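Local coordinates for digeranylgeranylglycerophospholipid reductase (Sulfolobus acidocaldarius, PDB 4OPC), which reduces the isoprenoid double bonds of geranylgeranylated glycerophospholipids, with FAD as cofactor, to give the saturated lipids of archaeal membranes, at residues Lys78-Val90 with Ile363-Leu377. Numbering follows the deposited sequence. Where two conformers were deposited one is given.
Sequences KLYSPDMQTVWTV and INYGMKKKIIKEEDL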
loop_
_atom_site.group_PDB
_atom_site.type_symbol
_atom_site.label_atom_id
_atom_site.label_comp_id
_atom_site.label_asym_id
_atom_site.label_seq_id
_atom_site.Cartn_x
_atom_site.Cartn_y
_atom_site.Cartn_z
ATOM N N LYS A 78 12.921 1.521 -14.850
ATOM C CA LYS A 78 14.375 1.419 -14.862
ATOM C C LYS A 78 14.849 1.527 -13.419
ATOM O O LYS A 78 14.601 2.532 -12.753
ATOM C CB LYS A 78 14.980 2.543 -15.706
ATOM C CG LYS A 78 14.544 2.561 -17.168
ATOM C CD LYS A 78 15.343 1.616 -18.027
ATOM C CE LYS A 78 14.976 1.788 -19.494
ATOM N NZ LYS A 78 15.782 0.893 -20.368
ATOM N N LEU A 79 15.514 0.479 -12.932
ATOM C CA LEU A 79 16.000 0.422 -11.562
ATOM C C LEU A 79 17.511 0.645 -11.547
ATOM O O LEU A 79 18.252 -0.112 -12.180
ATOM C CB LEU A 79 15.660 -0.942 -10.955
ATOM C CG LEU A 79 16.163 -1.190 -9.542
ATOM C CD1 LEU A 79 15.377 -0.327 -8.591
ATOM C CD2 LEU A 79 16.028 -2.660 -9.176
ATOM N N TYR A 80 17.962 1.673 -10.834
ATOM C CA TYR A 80 19.362 2.086 -10.842
ATOM C C TYR A 80 20.110 1.666 -9.585
ATOM O O TYR A 80 19.630 1.847 -8.465
ATOM C CB TYR A 80 19.458 3.610 -10.940
ATOM C CG TYR A 80 19.025 4.215 -12.251
ATOM C CD1 TYR A 80 17.685 4.243 -12.620
ATOM C CD2 TYR A 80 19.937 4.821 -13.088
ATOM C CE1 TYR A 80 17.285 4.803 -13.815
ATOM C CE2 TYR A 80 19.546 5.392 -14.286
ATOM C CZ TYR A 80 18.217 5.385 -14.643
ATOM O OH TYR A 80 17.830 5.959 -15.840
ATOM N N SER A 81 21.307 1.122 -9.774
ATOM C CA SER A 81 22.197 0.836 -8.653
ATOM C C SER A 81 22.652 2.148 -7.995
ATOM O O SER A 81 22.604 3.212 -8.617
ATOM C CB SER A 81 23.416 0.071 -9.160
ATOM O OG SER A 81 24.160 0.886 -10.050
ATOM N N PRO A 82 23.102 2.078 -6.734
ATOM C CA PRO A 82 23.612 3.280 -6.059
ATOM C C PRO A 82 24.661 4.040 -6.860
ATOM O O PRO A 82 24.603 5.267 -6.893
ATOM C CB PRO A 82 24.195 2.721 -4.764
ATOM C CG PRO A 82 23.282 1.559 -4.452
ATOM C CD PRO A 82 22.933 0.951 -5.801
ATOM N N ASP A 83 25.593 3.337 -7.502
ATOM C CA ASP A 83 26.603 4.013 -8.318
ATOM C C ASP A 83 26.138 4.402 -9.725
ATOM O O ASP A 83 26.902 4.990 -10.498
ATOM C CB ASP A 83 27.920 3.210 -8.358
ATOM C CG ASP A 83 27.788 1.835 -9.022
ATOM O OD1 ASP A 83 26.814 1.559 -9.751
ATOM O OD2 ASP A 83 28.720 1.013 -8.839
ATOM N N MET A 84 24.886 4.073 -10.024
ATOM C CA MET A 84 24.239 4.358 -11.305
ATOM C C MET A 84 24.921 3.702 -12.493
ATOM O O MET A 84 24.629 4.018 -13.646
ATOM C CB MET A 84 24.085 5.860 -11.528
ATOM C CG MET A 84 23.130 6.502 -10.550
ATOM S SD MET A 84 22.869 8.225 -10.966
ATOM C CE MET A 84 21.786 8.724 -9.643
ATOM N N GLN A 85 25.813 2.755 -12.209
ATOM C CA GLN A 85 26.495 2.040 -13.277
ATOM C C GLN A 85 25.701 0.842 -13.804
ATOM O O GLN A 85 25.982 0.334 -14.888
ATOM C CB GLN A 85 27.907 1.624 -12.843
ATOM C CG GLN A 85 28.812 2.817 -12.516
ATOM C CD GLN A 85 30.197 2.393 -12.093
ATOM O OE1 GLN A 85 30.660 1.315 -12.454
ATOM N NE2 GLN A 85 30.859 3.236 -11.313
ATOM N N THR A 86 24.713 0.385 -13.047
ATOM C CA THR A 86 23.898 -0.722 -13.515
ATOM C C THR A 86 22.417 -0.363 -13.438
ATOM O O THR A 86 21.914 0.011 -12.378
ATOM C CB THR A 86 24.148 -2.010 -12.701
ATOM O OG1 THR A 86 25.552 -2.302 -12.668
ATOM C CG2 THR A 86 23.409 -3.172 -13.334
ATOM N N VAL A 87 21.731 -0.478 -14.572
ATOM C CA VAL A 87 20.297 -0.233 -14.645
ATOM C C VAL A 87 19.599 -1.512 -15.078
ATOM O O VAL A 87 19.919 -2.078 -16.122
ATOM C CB VAL A 87 19.963 0.880 -15.651
ATOM C CG1 VAL A 87 18.453 1.062 -15.761
ATOM C CG2 VAL A 87 20.612 2.181 -15.225
ATOM N N TRP A 88 18.670 -1.977 -14.253
ATOM C CA TRP A 88 17.827 -3.112 -14.593
ATOM C C TRP A 88 16.505 -2.614 -15.162
ATOM O O TRP A 88 15.865 -1.723 -14.593
ATOM C CB TRP A 88 17.569 -3.977 -13.360
ATOM C CG TRP A 88 18.730 -4.854 -12.951
ATOM C CD1 TRP A 88 19.955 -4.947 -13.557
ATOM C CD2 TRP A 88 18.766 -5.756 -11.838
ATOM N NE1 TRP A 88 20.744 -5.858 -12.890
ATOM C CE2 TRP A 88 20.034 -6.372 -11.836
ATOM C CE3 TRP A 88 17.840 -6.115 -10.849
ATOM C CZ2 TRP A 88 20.407 -7.311 -10.874
ATOM C CZ3 TRP A 88 18.211 -7.051 -9.898
ATOM C CH2 TRP A 88 19.482 -7.638 -9.921
ATOM N N THR A 89 16.083 -3.178 -16.284
ATOM C CA THR A 89 14.816 -2.794 -16.881
ATOM C C THR A 89 13.776 -3.885 -16.686
ATOM O O THR A 89 13.997 -5.035 -17.076
ATOM C CB THR A 89 14.972 -2.505 -18.378
ATOM O OG1 THR A 89 15.908 -1.439 -18.560
ATOM C CG2 THR A 89 13.636 -2.102 -18.983
ATOM N N VAL A 90 12.650 -3.533 -16.073
ATOM C CA VAL A 90 11.526 -4.453 -15.989
ATOM C C VAL A 90 10.313 -3.859 -16.698
ATOM O O VAL A 90 9.883 -2.746 -16.399
ATOM C CB VAL A 90 11.203 -4.865 -14.528
ATOM C CG1 VAL A 90 12.379 -5.620 -13.927
ATOM C CG2 VAL A 90 10.866 -3.656 -13.671
ATOM N N ILE A 363 24.681 -3.738 -3.036
ATOM C CA ILE A 363 23.721 -3.553 -4.115
ATOM C C ILE A 363 24.433 -3.309 -5.446
ATOM O O ILE A 363 24.078 -3.907 -6.468
ATOM C CB ILE A 363 22.757 -2.423 -3.782
ATOM C CG1 ILE A 363 22.055 -2.747 -2.457
ATOM C CG2 ILE A 363 21.737 -2.239 -4.915
ATOM C CD1 ILE A 363 21.405 -1.550 -1.768
ATOM N N ASN A 364 25.458 -2.459 -5.437
ATOM C CA ASN A 364 26.261 -2.250 -6.638
ATOM C C ASN A 364 26.837 -3.554 -7.178
ATOM O O ASN A 364 26.796 -3.812 -8.382
ATOM C CB ASN A 364 27.413 -1.278 -6.366
ATOM C CG ASN A 364 26.938 0.156 -6.224
ATOM O OD1 ASN A 364 25.938 0.553 -6.830
ATOM N ND2 ASN A 364 27.651 0.942 -5.437
ATOM N N TYR A 365 27.400 -4.360 -6.282
ATOM C CA TYR A 365 28.020 -5.620 -6.666
ATOM C C TYR A 365 26.991 -6.605 -7.202
ATOM O O TYR A 365 27.189 -7.199 -8.264
ATOM C CB TYR A 365 28.726 -6.214 -5.455
ATOM C CG TYR A 365 29.504 -7.464 -5.742
ATOM C CD1 TYR A 365 30.779 -7.395 -6.281
ATOM C CD2 TYR A 365 28.971 -8.717 -5.461
ATOM C CE1 TYR A 365 31.514 -8.546 -6.535
ATOM C CE2 TYR A 365 29.695 -9.869 -5.712
ATOM C CZ TYR A 365 30.954 -9.775 -6.250
ATOM O OH TYR A 365 31.678 -10.921 -6.498
ATOM N N GLY A 366 25.902 -6.782 -6.462
ATOM C CA GLY A 366 24.867 -7.727 -6.837
ATOM C C GLY A 366 24.216 -7.371 -8.162
ATOM O O GLY A 366 23.959 -8.244 -8.986
ATOM N N MET A 367 23.966 -6.086 -8.389
ATOM C CA MET A 367 23.378 -5.664 -9.657
ATOM C C MET A 367 24.363 -5.803 -10.814
ATOM O O MET A 367 24.010 -6.318 -11.878
ATOM C CB MET A 367 22.839 -4.243 -9.559
ATOM C CG MET A 367 21.624 -4.156 -8.649
ATOM S SD MET A 367 20.803 -2.552 -8.636
ATOM C CE MET A 367 20.189 -2.487 -10.319
ATOM N N LYS A 368 25.602 -5.365 -10.610
ATOM C CA LYS A 368 26.593 -5.453 -11.677
ATOM C C LYS A 368 26.884 -6.899 -12.073
ATOM O O LYS A 368 27.044 -7.205 -13.262
ATOM C CB LYS A 368 27.890 -4.740 -11.292
ATOM C CG LYS A 368 28.992 -4.881 -12.339
ATOM C CD LYS A 368 30.121 -3.889 -12.114
ATOM C CE LYS A 368 29.683 -2.466 -12.438
ATOM N NZ LYS A 368 30.810 -1.507 -12.266
ATOM N N LYS A 369 26.949 -7.782 -11.079
ATOM C CA LYS A 369 27.278 -9.184 -11.328
ATOM C C LYS A 369 26.057 -10.004 -11.727
ATOM O O LYS A 369 26.184 -11.215 -11.953
ATOM C CB LYS A 369 27.926 -9.822 -10.095
ATOM C CG LYS A 369 29.248 -9.209 -9.672
ATOM C CD LYS A 369 30.408 -9.713 -10.514
ATOM C CE LYS A 369 31.729 -9.143 -10.013
ATOM N NZ LYS A 369 32.901 -9.634 -10.787
ATOM N N LYS A 370 24.896 -9.363 -11.811
ATOM C CA LYS A 370 23.655 -10.046 -12.172
ATOM C C LYS A 370 23.352 -11.205 -11.225
ATOM O O LYS A 370 23.106 -12.333 -11.663
ATOM C CB LYS A 370 23.707 -10.544 -13.621
ATOM C CG LYS A 370 23.575 -9.444 -14.657
ATOM C CD LYS A 370 22.274 -8.680 -14.462
ATOM C CE LYS A 370 21.063 -9.594 -14.574
ATOM N NZ LYS A 370 19.821 -8.927 -14.088
ATOM N N ILE A 371 23.382 -10.910 -9.929
ATOM C CA ILE A 371 23.118 -11.889 -8.877
ATOM C C ILE A 371 21.807 -12.641 -9.139
ATOM O O ILE A 371 21.722 -13.859 -8.943
ATOM C CB ILE A 371 23.139 -11.197 -7.476
ATOM C CG1 ILE A 371 23.063 -12.221 -6.345
ATOM C CG2 ILE A 371 22.052 -10.122 -7.352
ATOM C CD1 ILE A 371 23.261 -11.617 -4.969
ATOM N N ILE A 372 20.797 -11.909 -9.603
ATOM C CA ILE A 372 19.570 -12.501 -10.120
ATOM C C ILE A 372 19.225 -11.791 -11.418
ATOM O O ILE A 372 19.781 -10.732 -11.715
ATOM C CB ILE A 372 18.383 -12.386 -9.135
ATOM C CG1 ILE A 372 17.987 -10.922 -8.913
ATOM C CG2 ILE A 372 18.704 -13.068 -7.812
ATOM C CD1 ILE A 372 16.731 -10.763 -8.072
ATOM N N LYS A 373 18.336 -12.383 -12.204
ATOM C CA LYS A 373 17.911 -11.760 -13.446
ATOM C C LYS A 373 16.841 -10.705 -13.168
ATOM O O LYS A 373 16.199 -10.721 -12.112
ATOM C CB LYS A 373 17.377 -12.813 -14.414
ATOM C CG LYS A 373 18.389 -13.879 -14.800
ATOM C CD LYS A 373 17.762 -14.897 -15.743
ATOM C CE LYS A 373 18.772 -15.947 -16.180
ATOM N NZ LYS A 373 18.135 -17.010 -17.008
ATOM N N GLU A 374 16.664 -9.783 -14.109
ATOM C CA GLU A 374 15.591 -8.796 -14.030
ATOM C C GLU A 374 14.246 -9.496 -13.862
ATOM O O GLU A 374 13.403 -9.065 -13.067
ATOM C CB GLU A 374 15.588 -7.922 -15.287
ATOM C CG GLU A 374 16.761 -6.956 -15.362
ATOM C CD GLU A 374 17.202 -6.675 -16.783
ATOM O OE1 GLU A 374 17.301 -7.636 -17.572
ATOM O OE2 GLU A 374 17.450 -5.496 -17.113
ATOM N N GLU A 375 14.060 -10.587 -14.600
ATOM C CA GLU A 375 12.828 -11.361 -14.523
ATOM C C GLU A 375 12.646 -12.017 -13.154
ATOM O O GLU A 375 11.517 -12.216 -12.712
ATOM C CB GLU A 375 12.761 -12.410 -15.636
ATOM C CG GLU A 375 14.046 -13.186 -15.860
ATOM C CD GLU A 375 14.855 -12.648 -17.029
ATOM O OE1 GLU A 375 14.947 -13.354 -18.058
ATOM O OE2 GLU A 375 15.397 -11.523 -16.919
ATOM N N ASP A 376 13.751 -12.350 -12.489
ATOM C CA ASP A 376 13.685 -12.917 -11.143
ATOM C C ASP A 376 13.191 -11.875 -10.149
ATOM O O ASP A 376 12.418 -12.181 -9.240
ATOM C CB ASP A 376 15.056 -13.433 -10.692
ATOM C CG ASP A 376 15.581 -14.561 -11.560
ATOM O OD1 ASP A 376 14.771 -15.352 -12.095
ATOM O OD2 ASP A 376 16.823 -14.659 -11.696
ATOM N N LEU A 377 13.650 -10.640 -10.312
ATOM C CA LEU A 377 13.210 -9.569 -9.429
ATOM C C LEU A 377 11.711 -9.345 -9.585
ATOM O O LEU A 377 10.997 -9.136 -8.598
ATOM C CB LEU A 377 13.987 -8.283 -9.717
ATOM C CG LEU A 377 13.583 -7.083 -8.857
ATOM C CD1 LEU A 377 13.838 -7.362 -7.384
ATOM C CD2 LEU A 377 14.319 -5.827 -9.303
HETATM O O HOH W 1 26.542 -1.372 -10.359
HETATM O O HOH W 2 29.594 -1.318 -9.474
#
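The indole of W88 is the main bump, and the bend between helices 360-368 and 374-383 is the hollow it fills. Its two faces are clamped. K370 curls back over one, NZ 3.7 Å from the centroid of the five-membered ring, a cation-pi contact. K370 bends at chi2 and chi3 (-58° and -59°), which also brings NZ to the lone pair of I372 O. Over the opposite face lies the M367 methyl, CE 3.9 Å from the same centroid, a CH-pi contact. The far rim meets I372 CG1 at CH2, and L377 CD2 sits in the ring plane, 3.9 Å from W88 CE3. W88 NE1 gives a weak bond to M367 O. Were W88 an alanine, the bend between the helices would probably be left with a gap, and K370 and M367 without the ring they clasp.

M367 fills the hollow on the strand side. Its CE lies against the strand pair, 3.6 Å from L79 O, and SD rests on S81. E374 reaches across the W88 CB and accepts the T89 amide N on OE2 at 2.8 Å, on the anti side but tilted out of the carboxylate plane.

At the hairpin end, the N364 amide lies nearly flat on the D83 carboxylate, planes 7° apart. N364 OD1 accepts from D83 N at 2.9 Å. D83 OD1 closes an Asx turn with Q85 N. Q85 OE1 holds K368 NZ at 2.8 Å, and water 1 joins D83, T86 and N364.

L79 and L377 meet at CD2, 3.6 Å apart, and both touch the bound phospholipid. The whole is a beta-hairpin with a type I turn, packed on two helices, the first ended by a Schellman motif at K370, beside the lipid pocket of this geranylgeranyl reductase.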